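PDB 4EVF: giardin subunit alpha-1 from Giardia intestinalis, which binds phosphatidylserine-containing membranes in a calcium-dependent manner and takes part in attachment of the parasite to the intestinal mucosa and in cytoskeletal remodelling. Local coordinates for residues Glu10-Ile15 with Lys40-Ser45; Lys48-Asp53 with Asp69-Arg74; Glu64-Asp69 with Arg250-Met255. All coordinates share one frame; numbering follows the deposited sequence.

Contact 1 (Glu10-Ile15 with Lys40-Ser45); sequences ELKQAI and KAYVAS
The phenol ring of Tyr42 is the flat group of this contact, with Lys12 and Ile15 as its partners. Lys12 N lies at the ring edge, near its plane, 4.1 Å from Tyr42 CE1. The methyl tip of Ile15 comes in obliquely. The Lys12 chain and the Ile15 tip stay on opposite sides of the ring plane, and Leu50 of helix 50-57 packs on the Ile15 side. Tyr46 meets the same tyrosine with its ring plane inclined by about 55°.

The two segments belong to helices 4-16 and 32-46 of what is probably the first annexin repeat. In annexin repeats the third helix lies across a bundle made by the other four. Tyr42 fits this plan: it reaches from the third helix into the bundle. Its CG is anti to the backbone N (chi1 -173°), which carries the ring over to helix 4-16.

The closest side-chain approaches gather at the hydroxyl end of the ring. The side chains of Ile15 and Tyr42 come from opposite directions, and Ile15 CD1 is 4.2 Å from Tyr42 CZ. Lys12 crosses the tyrosine at about a right angle. Its chain bends at chi2 (73°), so that the aliphatic part passes beside the hydroxyl, with Lys12 CD 3.7 Å from Tyr42 OH. The hydroxyl is hydrogen-bonded to Asp53 OD2, outside the two segments. That carboxylate, in a long, weak ion pair with Lys12 NZ, probably offsets repulsion from nearby Lys48 NZ. On the other side of the ring plane, Ile15 CD1 touches Tyr42 OH at 3.7 Å.

Contact 2 (Lys48-Asp53 with Asp69-Arg74); sequences KELPDD and DLFSDR
Leu50 and Phe71 form the tight part of this contact. Leu50 CD2 presses obliquely on one corner of the ring, 3.4 Å from Phe71 CD1 and 3.5 Å from Phe71 CG. Leu50 CG follows at 3.8 Å from Phe71 CB. The leucine has CG anti to its backbone N (chi1 -179°), which swings the branch across to the phenylalanine. Both residues are buried, and Leu11 of helix 4-16 touches both.

The other side is looser and partly open to solvent. Here Pro51 lies alongside the backbone of the turn. Pro51 CD is 3.6 Å from Phe71 O, while its distance to Phe71 CB is 4.4 Å. Pro51 CB meets Ser72 OG at 3.7 Å without any polar bond. That hydroxyl is instead hydrogen-bonded to Met68 O, back in helix 62-70. Ser72 N also bonds to Asp69 O, so the chain stays close to the helix it has just left. No hydrogen bond links the two segments.

Away from this contact, Lys48 NZ forms a salt bridge of 2.9 Å with Asp53 OD2, on the syn side of the carboxylate. It ties the lead-in of helix 50-57 to its first turn. Glu49 takes the N-cap position of that helix, and Asp73 caps the next one through His75 N. The start of the fourth helix packed against the exit from the fifth fits the five-helix annexin repeat.

Contact 3 (Glu64-Asp69 with Arg250-Met255); sequences ESLLMD and RITGMM
Leu66 points its CD1 methyl at the backbone of Gly253, and Asp69 faces the same glycine one turn later. The leucine does not leave its helix directly toward the partner. With CG anti to the backbone N (chi1 170°), the branch turns across the gap, and CD1 settles 3.4 Å from Gly253 N and 3.5 Å from Gly253 CA. The same methyl also rests against Thr252, 3.9 Å from its CB. Thr252 CG2 flanks it slightly farther off. Asp69 starts out toward the partner helix, and its CB lies 4.1 Å from Gly253 CA.

Gly253 has no side chain, so the helices come close at this point. The axes of 64-69 and 250-255 approach to 8.7 Å and run nearly parallel, 17° apart. The two helices are assigned to the first and fourth annexin repeats. In the annexin fold these repeats, distant in the chain, pack together as one module.

The polar ends are paired outside the two segments. Asp69 OD2 forms a salt bridge with Arg249 NE, one residue before 250-255, so the charge also joins the two helices. Thr252 OG1 is hydrogen-bonded to Met248 O and to Trp292 NE1. Leu288 and Leu291 of helix 284-292 touch both Leu66 and Thr252. A water lies between the helices, 3.0 Å from Asp69 O and 2.8 Å from Gly253 O; which acceptors it serves is open.

The contacts lie on the same side of the chain's centre. Contacts 1 and 2 have centres about 10 Å apart, as do contacts 2 and 3. Contacts 1 and 3 are about 18 Å apart and do not touch. Contact 1 closes before the other two open. It touches contact 2 through a probable hydrogen bond between Tyr42 and Asp53, and helix 32-46 is followed directly by helix 50-57. Contacts 2 and 3 alternate along the chain and share helix 62-70 and Asp69. Leu70 also packs on the backbone of Thr252 and Gly253. Packing thus runs from within the first repeat to its junction with the fourth.

Contact 1 (Glu10-Ile15 with Lys40-Ser45)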
loop_
_atom_site.group_PDB
_atom_site.type_symbol
_atom_site.label_atom_id
_atom_site.label_comp_id
_atom_site.label_asym_id
_atom_site.label_seq_id
_atom_site.Cartn_x
_atom_site.Cartn_y
_atom_site.Cartn_z
ATOM N N GLU A 10 14.930 7.399 23.365
ATOM C CA GLU A 10 14.970 5.959 23.086
ATOM C C GLU A 10 15.572 5.716 21.715
ATOM O O GLU A 10 16.483 4.895 21.541
ATOM C CB GLU A 10 13.570 5.356 23.103
ATOM C CG GLU A 10 12.883 5.348 24.455
ATOM C CD GLU A 10 11.530 4.669 24.393
ATOM O OE1 GLU A 10 11.484 3.438 24.139
ATOM O OE2 GLU A 10 10.510 5.368 24.576
ATOM N N LEU A 11 15.048 6.430 20.729
ATOM C CA LEU A 11 15.541 6.305 19.364
ATOM C C LEU A 11 17.022 6.646 19.230
ATOM O O LEU A 11 17.757 5.967 18.517
ATOM C CB LEU A 11 14.698 7.149 18.404
ATOM C CG LEU A 11 13.372 6.477 18.044
ATOM C CD1 LEU A 11 12.364 7.489 17.488
ATOM C CD2 LEU A 11 13.614 5.328 17.065
ATOM N N LYS A 12 17.458 7.696 19.920
ATOM C CA LYS A 12 18.860 8.109 19.899
ATOM C C LYS A 12 19.782 6.967 20.326
ATOM O O LYS A 12 20.818 6.704 19.706
ATOM C CB LYS A 12 19.060 9.300 20.842
ATOM C CG LYS A 12 20.478 9.840 20.868
ATOM C CD LYS A 12 20.801 10.590 19.585
ATOM C CE LYS A 12 22.238 11.096 19.569
ATOM N NZ LYS A 12 22.592 11.647 18.224
ATOM N N GLN A 13 19.398 6.294 21.399
ATOM C CA GLN A 13 20.221 5.239 21.955
ATOM C C GLN A 13 20.174 3.962 21.113
ATOM O O GLN A 13 21.139 3.192 21.093
ATOM C CB GLN A 13 19.821 4.971 23.403
ATOM C CG GLN A 13 20.349 6.021 24.354
ATOM C CD GLN A 13 19.535 6.130 25.620
ATOM O OE1 GLN A 13 18.438 5.578 25.716
ATOM N NE2 GLN A 13 20.066 6.852 26.604
ATOM N N ALA A 14 19.058 3.741 20.424
ATOM C CA ALA A 14 18.938 2.571 19.563
ATOM C C ALA A 14 19.814 2.789 18.340
ATOM O O ALA A 14 20.450 1.856 17.841
ATOM C CB ALA A 14 17.482 2.343 19.155
ATOM N N ILE A 15 19.857 4.035 17.872
ATOM C CA ILE A 15 20.630 4.398 16.687
ATOM C C ILE A 15 22.112 4.322 16.999
ATOM O O ILE A 15 22.915 3.844 16.188
ATOM C CB ILE A 15 20.284 5.823 16.201
ATOM C CG1 ILE A 15 18.864 5.872 15.628
ATOM C CG2 ILE A 15 21.277 6.285 15.153
ATOM C CD1 ILE A 15 18.446 7.266 15.157
ATOM N N LYS A 40 10.020 15.360 14.969
ATOM C CA LYS A 40 10.171 16.775 15.317
ATOM C C LYS A 40 10.939 16.940 16.616
ATOM O O LYS A 40 11.829 17.778 16.700
ATOM C CB LYS A 40 8.824 17.501 15.413
ATOM C CG LYS A 40 8.246 17.910 14.061
ATOM C CD LYS A 40 7.089 18.879 14.228
ATOM C CE LYS A 40 7.571 20.208 14.797
ATOM N NZ LYS A 40 7.935 21.203 13.757
ATOM N N ALA A 41 10.600 16.144 17.625
ATOM C CA ALA A 41 11.272 16.241 18.918
ATOM C C ALA A 41 12.735 15.879 18.720
ATOM O O ALA A 41 13.638 16.485 19.288
ATOM C CB ALA A 41 10.622 15.321 19.922
ATOM N N TYR A 42 12.963 14.896 17.867
ATOM C CA TYR A 42 14.308 14.412 17.643
ATOM C C TYR A 42 15.225 15.488 17.074
ATOM O O TYR A 42 16.356 15.663 17.544
ATOM C CB TYR A 42 14.274 13.193 16.726
ATOM C CG TYR A 42 15.622 12.535 16.594
ATOM C CD1 TYR A 42 15.980 11.469 17.415
ATOM C CD2 TYR A 42 16.545 12.987 15.664
ATOM C CE1 TYR A 42 17.231 10.860 17.297
ATOM C CE2 TYR A 42 17.787 12.383 15.535
ATOM C CZ TYR A 42 18.122 11.327 16.353
ATOM O OH TYR A 42 19.361 10.740 16.217
ATOM N N VAL A 43 14.759 16.212 16.061
ATOM C CA VAL A 43 15.631 17.181 15.410
ATOM C C VAL A 43 15.872 18.381 16.335
ATOM O O VAL A 43 16.976 18.912 16.384
ATOM C CB VAL A 43 15.120 17.628 14.017
ATOM C CG1 VAL A 43 13.885 18.503 14.147
ATOM C CG2 VAL A 43 16.214 18.372 13.281
ATOM N N ALA A 44 14.840 18.785 17.071
ATOM C CA ALA A 44 14.976 19.838 18.078
ATOM C C ALA A 44 16.028 19.455 19.128
ATOM O O ALA A 44 16.907 20.253 19.472
ATOM C CB ALA A 44 13.625 20.118 18.743
ATOM N N SER A 45 15.940 18.220 19.616
ATOM C CA SER A 45 16.820 17.741 20.679
ATOM C C SER A 45 18.267 17.575 20.265
ATOM O O SER A 45 19.168 17.919 21.024
ATOM C CB SER A 45 16.324 16.405 21.230
ATOM O OG SER A 45 15.079 16.571 21.864
#

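Contact 2 (Lys48-Asp53 with Asp69-Arg74)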
loop_
_atom_site.group_PDB
_atom_site.type_symbol
_atom_site.label_atom_id
_atom_site.label_comp_id
_atom_site.label_asym_id
_atom_site.label_seq_id
_atom_site.Cartn_x
_atom_site.Cartn_y
_atom_site.Cartn_z
ATOM N N LYS A 48 19.783 17.112 14.394
ATOM C CA LYS A 48 19.984 16.295 13.192
ATOM C C LYS A 48 18.662 15.644 12.822
ATOM O O LYS A 48 17.887 15.275 13.694
ATOM C CB LYS A 48 21.048 15.205 13.424
ATOM C CG LYS A 48 22.492 15.702 13.426
ATOM C CD LYS A 48 23.493 14.549 13.530
ATOM C CE LYS A 48 23.967 14.300 14.969
ATOM N NZ LYS A 48 22.891 13.834 15.898
ATOM N N GLU A 49 18.399 15.490 11.531
ATOM C CA GLU A 49 17.170 14.839 11.108
ATOM C C GLU A 49 17.212 13.324 11.370
ATOM O O GLU A 49 18.215 12.661 11.077
ATOM C CB GLU A 49 16.921 15.118 9.635
ATOM C CG GLU A 49 15.457 15.180 9.276
ATOM C CD GLU A 49 14.970 16.605 9.079
ATOM O OE1 GLU A 49 15.528 17.525 9.719
ATOM O OE2 GLU A 49 14.037 16.795 8.269
ATOM N N LEU A 50 16.120 12.788 11.914
ATOM C CA LEU A 50 16.068 11.393 12.354
ATOM C C LEU A 50 16.404 10.379 11.251
ATOM O O LEU A 50 17.207 9.469 11.468
ATOM C CB LEU A 50 14.715 11.097 13.006
ATOM C CG LEU A 50 14.373 9.729 13.586
ATOM C CD1 LEU A 50 15.487 9.166 14.453
ATOM C CD2 LEU A 50 13.061 9.841 14.378
ATOM N N PRO A 51 15.791 10.526 10.066
ATOM C CA PRO A 51 16.180 9.690 8.923
ATOM C C PRO A 51 17.661 9.838 8.539
ATOM O O PRO A 51 18.281 8.847 8.152
ATOM C CB PRO A 51 15.276 10.189 7.788
ATOM C CG PRO A 51 14.706 11.524 8.283
ATOM C CD PRO A 51 14.620 11.365 9.764
ATOM N N ASP A 52 18.221 11.040 8.649
ATOM C CA ASP A 52 19.640 11.248 8.356
ATOM C C ASP A 52 20.541 10.528 9.364
ATOM O O ASP A 52 21.592 9.997 9.004
ATOM C CB ASP A 52 20.000 12.743 8.308
ATOM C CG ASP A 52 19.436 13.449 7.084
ATOM O OD1 ASP A 52 18.940 12.759 6.170
ATOM O OD2 ASP A 52 19.494 14.700 7.030
ATOM N N ASP A 53 20.133 10.511 10.627
ATOM C CA ASP A 53 20.923 9.836 11.650
ATOM C C ASP A 53 20.840 8.326 11.458
ATOM O O ASP A 53 21.852 7.623 11.510
ATOM C CB ASP A 53 20.477 10.258 13.057
ATOM C CG ASP A 53 21.320 11.400 13.621
ATOM O OD1 ASP A 53 22.188 11.912 12.887
ATOM O OD2 ASP A 53 21.110 11.787 14.794
ATOM N N ASP A 69 12.231 5.639 6.075
ATOM C CA ASP A 69 10.900 5.965 5.576
ATOM C C ASP A 69 9.917 6.171 6.727
ATOM O O ASP A 69 9.107 7.106 6.712
ATOM C CB ASP A 69 10.369 4.841 4.671
ATOM C CG ASP A 69 11.095 4.754 3.332
ATOM O OD1 ASP A 69 11.858 5.679 2.977
ATOM O OD2 ASP A 69 10.874 3.756 2.614
ATOM N N LEU A 70 9.983 5.281 7.712
ATOM C CA LEU A 70 9.071 5.328 8.860
ATOM C C LEU A 70 9.177 6.624 9.658
ATOM O O LEU A 70 8.248 6.987 10.393
ATOM C CB LEU A 70 9.279 4.117 9.770
ATOM C CG LEU A 70 8.874 2.787 9.116
ATOM C CD1 LEU A 70 9.474 1.594 9.869
ATOM C CD2 LEU A 70 7.355 2.664 9.012
ATOM N N PHE A 71 10.301 7.319 9.516
ATOM C CA PHE A 71 10.491 8.588 10.230
ATOM C C PHE A 71 10.613 9.766 9.270
ATOM O O PHE A 71 11.028 10.888 9.642
ATOM C CB PHE A 71 11.640 8.477 11.234
ATOM C CG PHE A 71 11.311 7.582 12.397
ATOM C CD1 PHE A 71 10.363 7.976 13.330
ATOM C CD2 PHE A 71 11.885 6.323 12.521
ATOM C CE1 PHE A 71 10.029 7.154 14.392
ATOM C CE2 PHE A 71 11.555 5.499 13.579
ATOM C CZ PHE A 71 10.630 5.906 14.513
ATOM N N SER A 72 10.198 9.505 8.033
ATOM C CA SER A 72 10.116 10.526 7.002
ATOM C C SER A 72 8.666 10.915 6.738
ATOM O O SER A 72 7.754 10.356 7.341
ATOM C CB SER A 72 10.772 10.023 5.720
ATOM O OG SER A 72 12.144 9.769 5.959
ATOM N N ASP A 73 8.465 11.880 5.846
ATOM C CA ASP A 73 7.122 12.277 5.429
ATOM C C ASP A 73 6.581 11.247 4.447
ATOM O O ASP A 73 7.152 11.050 3.368
ATOM C CB ASP A 73 7.123 13.663 4.783
ATOM C CG ASP A 73 5.718 14.211 4.588
ATOM O OD1 ASP A 73 5.313 15.157 5.304
ATOM O OD2 ASP A 73 5.007 13.690 3.717
ATOM N N ARG A 74 5.494 10.589 4.834
ATOM C CA ARG A 74 4.956 9.462 4.073
ATOM C C ARG A 74 4.422 9.857 2.700
ATOM O O ARG A 74 4.256 9.003 1.837
ATOM C CB ARG A 74 3.867 8.745 4.871
ATOM C CG ARG A 74 2.566 9.542 5.038
ATOM C CD ARG A 74 1.638 8.870 6.056
ATOM N NE ARG A 74 0.413 9.640 6.272
ATOM C CZ ARG A 74 0.333 10.687 7.087
ATOM N NH1 ARG A 74 1.410 11.076 7.754
ATOM N NH2 ARG A 74 -0.816 11.340 7.237
#

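Contact 3 (Glu64-Asp69 with Arg250-Met255)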
loop_
_atom_site.group_PDB
_atom_site.type_symbol
_atom_site.label_atom_id
_atom_site.label_comp_id
_atom_site.label_asym_id
_atom_site.label_seq_id
_atom_site.Cartn_x
_atom_site.Cartn_y
_atom_site.Cartn_z
ATOM N N GLU A 64 17.612 -0.327 5.974
ATOM C CA GLU A 64 17.852 1.049 6.390
ATOM C C GLU A 64 16.836 1.978 5.726
ATOM O O GLU A 64 16.252 2.835 6.379
ATOM C CB GLU A 64 19.296 1.480 6.095
ATOM C CG GLU A 64 19.452 2.401 4.902
ATOM C CD GLU A 64 20.811 3.079 4.858
ATOM O OE1 GLU A 64 21.113 3.715 3.826
ATOM O OE2 GLU A 64 21.572 2.974 5.849
ATOM N N SER A 65 16.605 1.775 4.435
ATOM C CA SER A 65 15.655 2.602 3.691
ATOM C C SER A 65 14.269 2.585 4.327
ATOM O O SER A 65 13.647 3.642 4.492
ATOM C CB SER A 65 15.572 2.154 2.229
ATOM O OG SER A 65 16.781 2.441 1.554
ATOM N N LEU A 66 13.799 1.389 4.680
ATOM C CA LEU A 66 12.523 1.208 5.365
ATOM C C LEU A 66 12.461 1.971 6.690
ATOM O O LEU A 66 11.475 2.669 6.980
ATOM C CB LEU A 66 12.245 -0.280 5.597
ATOM C CG LEU A 66 11.070 -0.646 6.520
ATOM C CD1 LEU A 66 9.784 0.050 6.102
ATOM C CD2 LEU A 66 10.836 -2.163 6.588
ATOM N N LEU A 67 13.507 1.833 7.498
ATOM C CA LEU A 67 13.554 2.498 8.806
ATOM C C LEU A 67 13.545 4.027 8.686
ATOM O O LEU A 67 12.857 4.719 9.455
ATOM C CB LEU A 67 14.747 1.993 9.629
ATOM C CG LEU A 67 14.639 0.500 9.973
ATOM C CD1 LEU A 67 15.891 -0.041 10.669
ATOM C CD2 LEU A 67 13.395 0.220 10.804
ATOM N N MET A 68 14.297 4.535 7.717
ATOM C CA MET A 68 14.272 5.952 7.334
ATOM C C MET A 68 12.879 6.410 6.942
ATOM O O MET A 68 12.409 7.448 7.406
ATOM C CB MET A 68 15.214 6.219 6.151
ATOM C CG MET A 68 16.686 5.976 6.448
ATOM S SD MET A 68 17.713 6.131 4.976
ATOM C CE MET A 68 17.454 7.846 4.508
ATOM N N ASP A 69 12.231 5.639 6.075
ATOM C CA ASP A 69 10.900 5.965 5.576
ATOM C C ASP A 69 9.917 6.171 6.727
ATOM O O ASP A 69 9.107 7.106 6.712
ATOM C CB ASP A 69 10.369 4.841 4.671
ATOM C CG ASP A 69 11.095 4.754 3.332
ATOM O OD1 ASP A 69 11.858 5.679 2.977
ATOM O OD2 ASP A 69 10.874 3.756 2.614
ATOM N N ARG A 250 8.188 -0.645 0.408
ATOM C CA ARG A 250 7.162 0.290 -0.026
ATOM C C ARG A 250 5.956 0.242 0.904
ATOM O O ARG A 250 5.642 1.238 1.545
ATOM C CB ARG A 250 6.756 0.051 -1.483
ATOM C CG ARG A 250 7.864 0.418 -2.481
ATOM C CD ARG A 250 7.349 0.387 -3.915
ATOM N NE ARG A 250 6.869 -0.941 -4.301
ATOM C CZ ARG A 250 7.585 -1.828 -4.994
ATOM N NH1 ARG A 250 8.815 -1.532 -5.389
ATOM N NH2 ARG A 250 7.058 -3.009 -5.306
ATOM N N ILE A 251 5.303 -0.909 1.015
ATOM C CA ILE A 251 4.042 -0.961 1.756
ATOM C C ILE A 251 4.206 -0.840 3.273
ATOM O O ILE A 251 3.354 -0.255 3.952
ATOM C CB ILE A 251 3.171 -2.196 1.383
ATOM C CG1 ILE A 251 3.677 -3.476 2.045
ATOM C CG2 ILE A 251 3.102 -2.385 -0.133
ATOM C CD1 ILE A 251 2.963 -4.721 1.513
ATOM N N THR A 252 5.302 -1.366 3.814
ATOM C CA THR A 252 5.541 -1.225 5.251
ATOM C C THR A 252 5.884 0.227 5.607
ATOM O O THR A 252 5.340 0.782 6.562
ATOM C CB THR A 252 6.629 -2.186 5.756
ATOM O OG1 THR A 252 6.375 -3.500 5.241
ATOM C CG2 THR A 252 6.635 -2.243 7.273
ATOM N N GLY A 253 6.757 0.843 4.813
ATOM C CA GLY A 253 7.197 2.211 5.040
ATOM C C GLY A 253 6.091 3.252 4.939
ATOM O O GLY A 253 6.095 4.243 5.677
ATOM N N MET A 254 5.137 3.019 4.041
ATOM C CA MET A 254 4.046 3.962 3.802
ATOM C C MET A 254 2.794 3.691 4.622
ATOM O O MET A 254 2.040 4.615 4.920
ATOM C CB MET A 254 3.625 3.938 2.324
ATOM C CG MET A 254 4.602 4.577 1.352
ATOM S SD MET A 254 3.993 4.503 -0.338
ATOM C CE MET A 254 3.671 2.758 -0.561
ATOM N N MET A 255 2.549 2.429 4.959
ATOM C CA MET A 255 1.183 2.020 5.291
ATOM C C MET A 255 1.018 1.090 6.487
ATOM O O MET A 255 -0.109 0.710 6.817
ATOM C CB MET A 255 0.522 1.371 4.061
ATOM C CG MET A 255 -0.027 2.373 3.051
ATOM S SD MET A 255 -1.572 3.130 3.612
ATOM C CE MET A 255 -2.790 1.975 2.966
HETATM O O HOH W 1 6.309 6.993 5.529
#